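Local coordinates for extracellular endo-alpha-(1->5)-L-arabinanase 1 (PDB 1UV4), which hydrolyses internal alpha-1,5-linked arabinofuranosyl bonds of linear and sugar-beet arabinan as a calcium-binding, secreted family 43 glycosidase, at residues N9-H13 with L37-K41; E34-R38 with Q71-P76; S211-I215 with G252-Q256. The contacts are given in a common frame with arbitrary orientation. Residues are numbered along the deposited sequence.

Contact 1 (N9-H13 with L37-K41); sequences NELLH and LRVLK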
# COMPACT_ATOMS: atom_id res chain seq x y z
N ASN A 9 -19.11 4.38 3.51
CA ASN A 9 -20.03 3.59 4.30
C ASN A 9 -19.41 2.26 4.76
O ASN A 9 -19.47 1.84 5.94
CB ASN A 9 -21.31 3.39 3.42
CG ASN A 9 -21.05 2.72 2.00
OD1 ASN A 9 -20.08 3.05 1.26
ND2 ASN A 9 -21.97 1.82 1.62
N GLU A 10 -18.78 1.62 3.81
CA GLU A 10 -18.21 0.30 3.99
C GLU A 10 -16.83 0.36 4.61
O GLU A 10 -16.02 1.25 4.35
CB GLU A 10 -18.12 -0.44 2.65
CG GLU A 10 -19.46 -0.90 2.12
CD GLU A 10 -20.08 -2.07 2.88
OE1 GLU A 10 -19.41 -2.72 3.73
OE2 GLU A 10 -21.26 -2.38 2.60
N LEU A 11 -16.57 -0.65 5.43
CA LEU A 11 -15.28 -0.86 6.02
C LEU A 11 -14.24 -1.09 4.91
O LEU A 11 -14.50 -1.81 3.95
CB LEU A 11 -15.34 -2.14 6.89
CG LEU A 11 -14.12 -2.66 7.65
CD1 LEU A 11 -14.55 -3.50 8.81
CD2 LEU A 11 -13.12 -3.41 6.78
N LEU A 12 -13.06 -0.49 5.01
CA LEU A 12 -11.95 -0.87 4.17
C LEU A 12 -10.65 -0.53 4.86
O LEU A 12 -10.55 0.51 5.44
CB LEU A 12 -11.99 -0.19 2.76
CG LEU A 12 -11.17 -0.89 1.70
CD1 LEU A 12 -11.60 -2.31 1.40
CD2 LEU A 12 -11.25 -0.03 0.42
N HIS A 13 -9.69 -1.44 4.77
CA HIS A 13 -8.38 -1.26 5.39
C HIS A 13 -7.30 -1.52 4.34
O HIS A 13 -7.40 -2.43 3.53
CB HIS A 13 -8.25 -2.32 6.54
CG HIS A 13 -7.10 -2.08 7.48
ND1 HIS A 13 -6.31 -3.11 7.91
CD2 HIS A 13 -6.63 -0.96 8.07
CE1 HIS A 13 -5.38 -2.63 8.72
NE2 HIS A 13 -5.55 -1.33 8.83
N LEU A 37 -8.99 -11.18 -0.71
CA LEU A 37 -8.88 -9.73 -0.80
C LEU A 37 -10.27 -9.14 -0.97
O LEU A 37 -11.08 -9.63 -1.77
CB LEU A 37 -8.04 -9.29 -1.97
CG LEU A 37 -6.60 -9.73 -1.86
CD1 LEU A 37 -5.92 -9.62 -3.24
CD2 LEU A 37 -5.89 -8.93 -0.81
N ARG A 38 -10.52 -8.04 -0.24
CA ARG A 38 -11.79 -7.31 -0.26
C ARG A 38 -11.89 -6.40 -1.46
O ARG A 38 -10.91 -5.69 -1.81
CB ARG A 38 -11.88 -6.50 0.99
CG ARG A 38 -13.18 -5.72 1.20
CD ARG A 38 -13.45 -5.41 2.62
NE ARG A 38 -14.51 -4.46 2.96
CZ ARG A 38 -15.76 -4.78 3.20
NH1 ARG A 38 -16.20 -6.02 3.05
NH2 ARG A 38 -16.59 -3.83 3.61
N VAL A 39 -13.05 -6.45 -2.11
CA VAL A 39 -13.31 -5.67 -3.34
C VAL A 39 -14.63 -4.89 -3.18
O VAL A 39 -15.67 -5.46 -2.87
CB VAL A 39 -13.44 -6.56 -4.59
CG1 VAL A 39 -13.71 -5.70 -5.82
CG2 VAL A 39 -12.17 -7.44 -4.78
N LEU A 40 -14.53 -3.57 -3.40
CA LEU A 40 -15.66 -2.67 -3.38
C LEU A 40 -15.82 -2.00 -4.76
O LEU A 40 -14.86 -1.78 -5.45
CB LEU A 40 -15.47 -1.56 -2.36
CG LEU A 40 -15.18 -1.96 -0.90
CD1 LEU A 40 -15.16 -0.65 -0.09
CD2 LEU A 40 -16.22 -2.87 -0.37
N LYS A 41 -17.05 -1.72 -5.14
CA LYS A 41 -17.38 -1.07 -6.42
C LYS A 41 -18.31 0.12 -6.17
O LYS A 41 -19.20 0.06 -5.30
CB LYS A 41 -18.08 -2.05 -7.33
CG LYS A 41 -18.40 -1.56 -8.74
CD LYS A 41 -19.13 -2.64 -9.51
CE LYS A 41 -19.50 -2.19 -10.92
NZ LYS A 41 -20.27 -3.25 -11.62
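R38 lays its extended side chain along L12 and L11, with its CG 3.8 Å from L12 CD1 and its guanidinium at the carbonyl of L11. This happens at the seam of a five-bladed beta-propeller: N9-H13 links strand 4-8, the outer strand of the last blade, to strand 16-20, which begins the first, whereas L37-K41 lies within that first blade. Arginine suits the place because its planar head can serve one carbonyl with two donors: NE and NH2 of R38 bond L11 O at 2.8 and 2.9 Å. NH2 of R38 also forms a salt bridge to E10 OE1 at 3.0 Å, although the angle makes its hydrogen bond weak. The charge is thus balanced inside a largely buried contact, where E10 and R38 also both touch V50.

Leucine fits at 12 because it fills the gap between the blades, touching A26 of the first and L279 of the last, while its backbone bonds P277. L40 points toward the loop and completes the apolar patch: its CD1 lies 4.0 Å from L12 CD2 and 4.0 Å from E10 CB.

Contact 2 (E34-R38 with Q71-P76); sequences ERGLR and QNQWAP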
# COMPACT_ATOMS: atom_id res chain seq x y z
N GLU A 34 -12.53 -14.02 6.67
CA GLU A 34 -12.71 -14.52 5.31
C GLU A 34 -11.40 -14.71 4.59
O GLU A 34 -10.32 -14.18 4.98
CB GLU A 34 -13.61 -13.59 4.47
CG GLU A 34 -15.02 -13.50 5.02
CD GLU A 34 -15.98 -12.58 4.25
OE1 GLU A 34 -15.62 -11.95 3.24
OE2 GLU A 34 -17.15 -12.51 4.70
N ARG A 35 -11.52 -15.43 3.49
CA ARG A 35 -10.40 -15.66 2.59
C ARG A 35 -10.25 -14.55 1.60
O ARG A 35 -11.25 -14.01 1.14
CB ARG A 35 -10.59 -16.98 1.83
CG ARG A 35 -10.63 -18.21 2.74
CD ARG A 35 -10.67 -19.52 1.94
NE ARG A 35 -10.87 -20.70 2.79
CZ ARG A 35 -12.04 -21.33 2.97
NH1 ARG A 35 -13.14 -20.97 2.31
NH2 ARG A 35 -12.12 -22.38 3.80
N GLY A 36 -9.01 -14.24 1.25
CA GLY A 36 -8.73 -13.40 0.11
C GLY A 36 -8.66 -11.91 0.34
O GLY A 36 -8.25 -11.46 1.43
N LEU A 37 -8.99 -11.18 -0.71
CA LEU A 37 -8.88 -9.73 -0.80
C LEU A 37 -10.27 -9.14 -0.97
O LEU A 37 -11.08 -9.63 -1.77
CB LEU A 37 -8.04 -9.29 -1.97
CG LEU A 37 -6.60 -9.73 -1.86
CD1 LEU A 37 -5.92 -9.62 -3.24
CD2 LEU A 37 -5.89 -8.93 -0.81
N ARG A 38 -10.52 -8.04 -0.24
CA ARG A 38 -11.79 -7.31 -0.26
C ARG A 38 -11.89 -6.40 -1.46
O ARG A 38 -10.91 -5.69 -1.81
CB ARG A 38 -11.88 -6.50 0.99
CG ARG A 38 -13.18 -5.72 1.20
CD ARG A 38 -13.45 -5.41 2.62
NE ARG A 38 -14.51 -4.46 2.96
CZ ARG A 38 -15.76 -4.78 3.20
NH1 ARG A 38 -16.20 -6.02 3.05
NH2 ARG A 38 -16.59 -3.83 3.61
N GLN A 71 -5.92 -16.48 6.79
CA GLN A 71 -6.80 -16.80 5.65
C GLN A 71 -7.03 -15.56 4.78
O GLN A 71 -7.23 -15.70 3.59
CB GLN A 71 -8.09 -17.39 6.07
CG GLN A 71 -8.98 -16.50 6.89
CD GLN A 71 -10.27 -17.20 7.29
OE1 GLN A 71 -10.62 -18.25 6.72
NE2 GLN A 71 -10.93 -16.67 8.30
N ASN A 72 -6.98 -14.36 5.37
CA ASN A 72 -7.17 -13.14 4.60
C ASN A 72 -5.84 -12.69 4.05
O ASN A 72 -4.79 -12.75 4.72
CB ASN A 72 -7.85 -12.02 5.44
CG ASN A 72 -6.99 -11.46 6.60
OD1 ASN A 72 -7.08 -10.25 6.92
ND2 ASN A 72 -6.25 -12.33 7.29
N GLN A 73 -5.84 -12.23 2.80
CA GLN A 73 -4.63 -11.62 2.23
C GLN A 73 -4.67 -10.09 2.42
O GLN A 73 -5.71 -9.53 2.71
CB GLN A 73 -4.41 -11.98 0.77
CG GLN A 73 -3.86 -13.42 0.60
CD GLN A 73 -4.84 -14.46 1.08
OE1 GLN A 73 -5.95 -14.63 0.57
NE2 GLN A 73 -4.44 -15.19 2.11
N TRP A 74 -3.50 -9.45 2.36
CA TRP A 74 -3.39 -8.08 2.86
C TRP A 74 -2.86 -7.08 1.84
O TRP A 74 -2.01 -7.39 1.01
CB TRP A 74 -2.44 -7.93 4.08
CG TRP A 74 -2.58 -8.89 5.21
CD1 TRP A 74 -3.59 -9.79 5.44
CD2 TRP A 74 -1.63 -9.10 6.23
NE1 TRP A 74 -3.33 -10.52 6.58
CE2 TRP A 74 -2.12 -10.12 7.07
CE3 TRP A 74 -0.39 -8.52 6.52
CZ2 TRP A 74 -1.43 -10.55 8.20
CZ3 TRP A 74 0.28 -8.98 7.67
CH2 TRP A 74 -0.24 -9.97 8.46
N ALA A 75 -3.35 -5.86 1.96
CA ALA A 75 -2.69 -4.69 1.38
C ALA A 75 -2.43 -4.81 -0.13
O ALA A 75 -1.33 -4.76 -0.61
CB ALA A 75 -1.43 -4.37 2.17
N PRO A 76 -3.53 -4.98 -0.87
CA PRO A 76 -3.43 -5.07 -2.32
C PRO A 76 -2.96 -3.76 -2.94
O PRO A 76 -3.12 -2.68 -2.39
CB PRO A 76 -4.84 -5.44 -2.72
CG PRO A 76 -5.65 -4.78 -1.74
CD PRO A 76 -4.92 -5.00 -0.40
O HOH W 1 -9.46 -20.63 5.36
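The backbones of E34-L37 and Q71-P76 run in nearly the same direction, 21° apart end to end, and meet in a single parallel bridge between G36 and N72, whose CA atoms are 4.8 Å apart. G36 makes both of its hydrogen bonds: G36 N donates to Q71 O at 3.3 Å, and G36 O accepts from Q73 N at 2.9 Å. A CA-H...O contact from R35 CA to Q71 O, 3.3 Å, adds to the join. Glycine suits position 36 because at phi 89° and psi -152° a CB would be jammed against the carbonyl O of R35.

Among the side chains, Q73 curls back so that its NE2 makes a weak bond to Q71 O at 3.2 Å, within its own segment. L37 supplies the greasy part: its CD2 reaches Q73 CB at 3.7 Å and P76 CD at 4.1 Å, a good use of a branched aliphatic chain against the compact ring of a proline. At the exposed end a water joins R35 NE, 2.9 Å and weak, to Q71 OE1, 3.0 Å, while Q71 NE2 bonds T32 O. W74 points away from E34-R38; its ring meets F94 almost in parallel and comes within about 5 Å of the side chain of D14, the inferred catalytic base.

The bridge therefore ties the entry to strand 37-42 of one propeller blade to the start of strand 74-81, the first strand of the next, with L37 and P76 packing on L87 of strand 84-91 and P76 also on L27 of strand 23-29.

Contact 3 (S211-I215 with G252-Q256); sequences STYKI and GPGGQ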
# COMPACT_ATOMS: atom_id res chain seq x y z
N SER A 211 -1.42 -0.32 14.97
CA SER A 211 -2.18 0.28 13.90
C SER A 211 -1.48 1.51 13.35
O SER A 211 -0.54 2.06 13.92
CB SER A 211 -3.58 0.66 14.35
OG SER A 211 -4.41 0.78 13.18
N THR A 212 -1.95 1.95 12.19
CA THR A 212 -1.47 3.18 11.62
C THR A 212 -1.85 4.37 12.51
O THR A 212 -2.81 4.33 13.23
CB THR A 212 -2.04 3.40 10.22
OG1 THR A 212 -3.45 3.28 10.27
CG2 THR A 212 -1.54 2.37 9.23
N TYR A 213 -1.07 5.43 12.41
CA TYR A 213 -1.17 6.60 13.27
C TYR A 213 -1.05 7.92 12.49
O TYR A 213 -1.82 8.84 12.74
CB TYR A 213 -0.04 6.53 14.32
CG TYR A 213 -0.10 7.49 15.45
CD1 TYR A 213 -1.28 7.67 16.19
CD2 TYR A 213 1.05 8.14 15.89
CE1 TYR A 213 -1.32 8.54 17.26
CE2 TYR A 213 1.02 9.00 16.98
CZ TYR A 213 -0.17 9.19 17.66
OH TYR A 213 -0.24 10.04 18.75
N LYS A 214 -0.07 8.03 11.60
CA LYS A 214 0.09 9.24 10.80
C LYS A 214 0.60 8.89 9.41
O LYS A 214 1.14 7.83 9.20
CB LYS A 214 1.13 10.17 11.42
CG LYS A 214 0.92 10.55 12.83
CD LYS A 214 2.05 11.50 13.27
CE LYS A 214 2.21 11.45 14.77
NZ LYS A 214 3.01 12.57 15.34
N ILE A 215 0.37 9.78 8.44
CA ILE A 215 0.91 9.69 7.09
C ILE A 215 2.06 10.68 6.98
O ILE A 215 1.85 11.84 7.26
CB ILE A 215 -0.15 9.98 6.04
CG1 ILE A 215 -1.25 8.94 6.11
CG2 ILE A 215 0.42 10.04 4.66
CD1 ILE A 215 -2.45 9.25 5.31
N GLY A 252 -5.99 7.59 13.41
CA GLY A 252 -5.03 6.68 12.84
C GLY A 252 -5.03 6.54 11.33
O GLY A 252 -5.01 5.41 10.80
N PRO A 253 -5.00 7.66 10.61
CA PRO A 253 -4.96 7.56 9.14
C PRO A 253 -3.71 6.84 8.65
O PRO A 253 -2.64 6.97 9.20
CB PRO A 253 -4.91 9.00 8.67
CG PRO A 253 -4.32 9.72 9.83
CD PRO A 253 -4.89 9.06 11.05
N GLY A 254 -3.89 6.04 7.61
CA GLY A 254 -2.80 5.28 7.05
C GLY A 254 -3.21 4.41 5.91
O GLY A 254 -4.33 4.53 5.39
N GLY A 255 -2.31 3.54 5.49
CA GLY A 255 -2.61 2.69 4.36
C GLY A 255 -2.84 3.47 3.10
O GLY A 255 -3.58 3.05 2.20
N GLN A 256 -2.18 4.62 2.99
CA GLN A 256 -2.46 5.57 1.91
C GLN A 256 -1.92 5.10 0.58
O GLN A 256 -0.91 4.39 0.48
CB GLN A 256 -1.88 6.92 2.28
CG GLN A 256 -0.34 7.01 2.18
CD GLN A 256 0.39 6.17 3.24
OE1 GLN A 256 -0.02 6.17 4.40
NE2 GLN A 256 1.43 5.43 2.81
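S211 leads into strand 212-220, and T212 then makes the one hydrogen bond across the contact: its OG1 donates to G252 O at 2.7 Å. Threonine suits the spot, since the same hydroxyl also bonds H267 NE2 while its CB lies 3.8 Å from G254 CA. That closeness needs glycines opposite: a CB on G254 would fall 2.3 Å from T212 CB, and one on G252 would be 2.6 Å from T212 O. The T212 side chain is about 4 Å from that of E185, the inferred proton donor.

Y213 and K214 together face F202 in a classic beta bulge, and both side chains point away from G252-Q256. Here two neighbouring blades of the beta-propeller meet: strand 212-215 belongs to one, strand 253-256 to the innermost strand of the next, and they cross at 75° with axes 5.1 Å apart, too steeply to share a sheet. The backbone of the bulge instead packs on the proline ring, with Y213 O 3.5 Å from P253 CD. P253 O is buried without a polar partner.

I215 turns back inward. Its CD1 rests 4.2 Å from P253 CB, an apolar pairing of branched chain and ring, and its CG1 lies 4.1 Å from G254 CA and 3.5 Å from Q256 OE1, the oxygen that is hydrogen-bonded to S201 OG; Q256 directly precedes D257 of the calcium site.

All three contacts join adjacent blades of one beta-propeller. Contact 1 and contact 2 overlap in sequence, sharing L37 and R38 on strand 37-42, with centres 11 Å apart; through that strand the first blade grips the closing blade's connection at one flank and the second blade at the other. Contact 3 follows later in the chain, its centre about 17 Å from contact 1 and about 19 Å from contact 2, and joins the fourth blade to the fifth. The fifth blade is completed by strand 4-8, which leads straight into contact 1, so the ring closes around the central calcium site and the inferred catalytic residues D14 and E185.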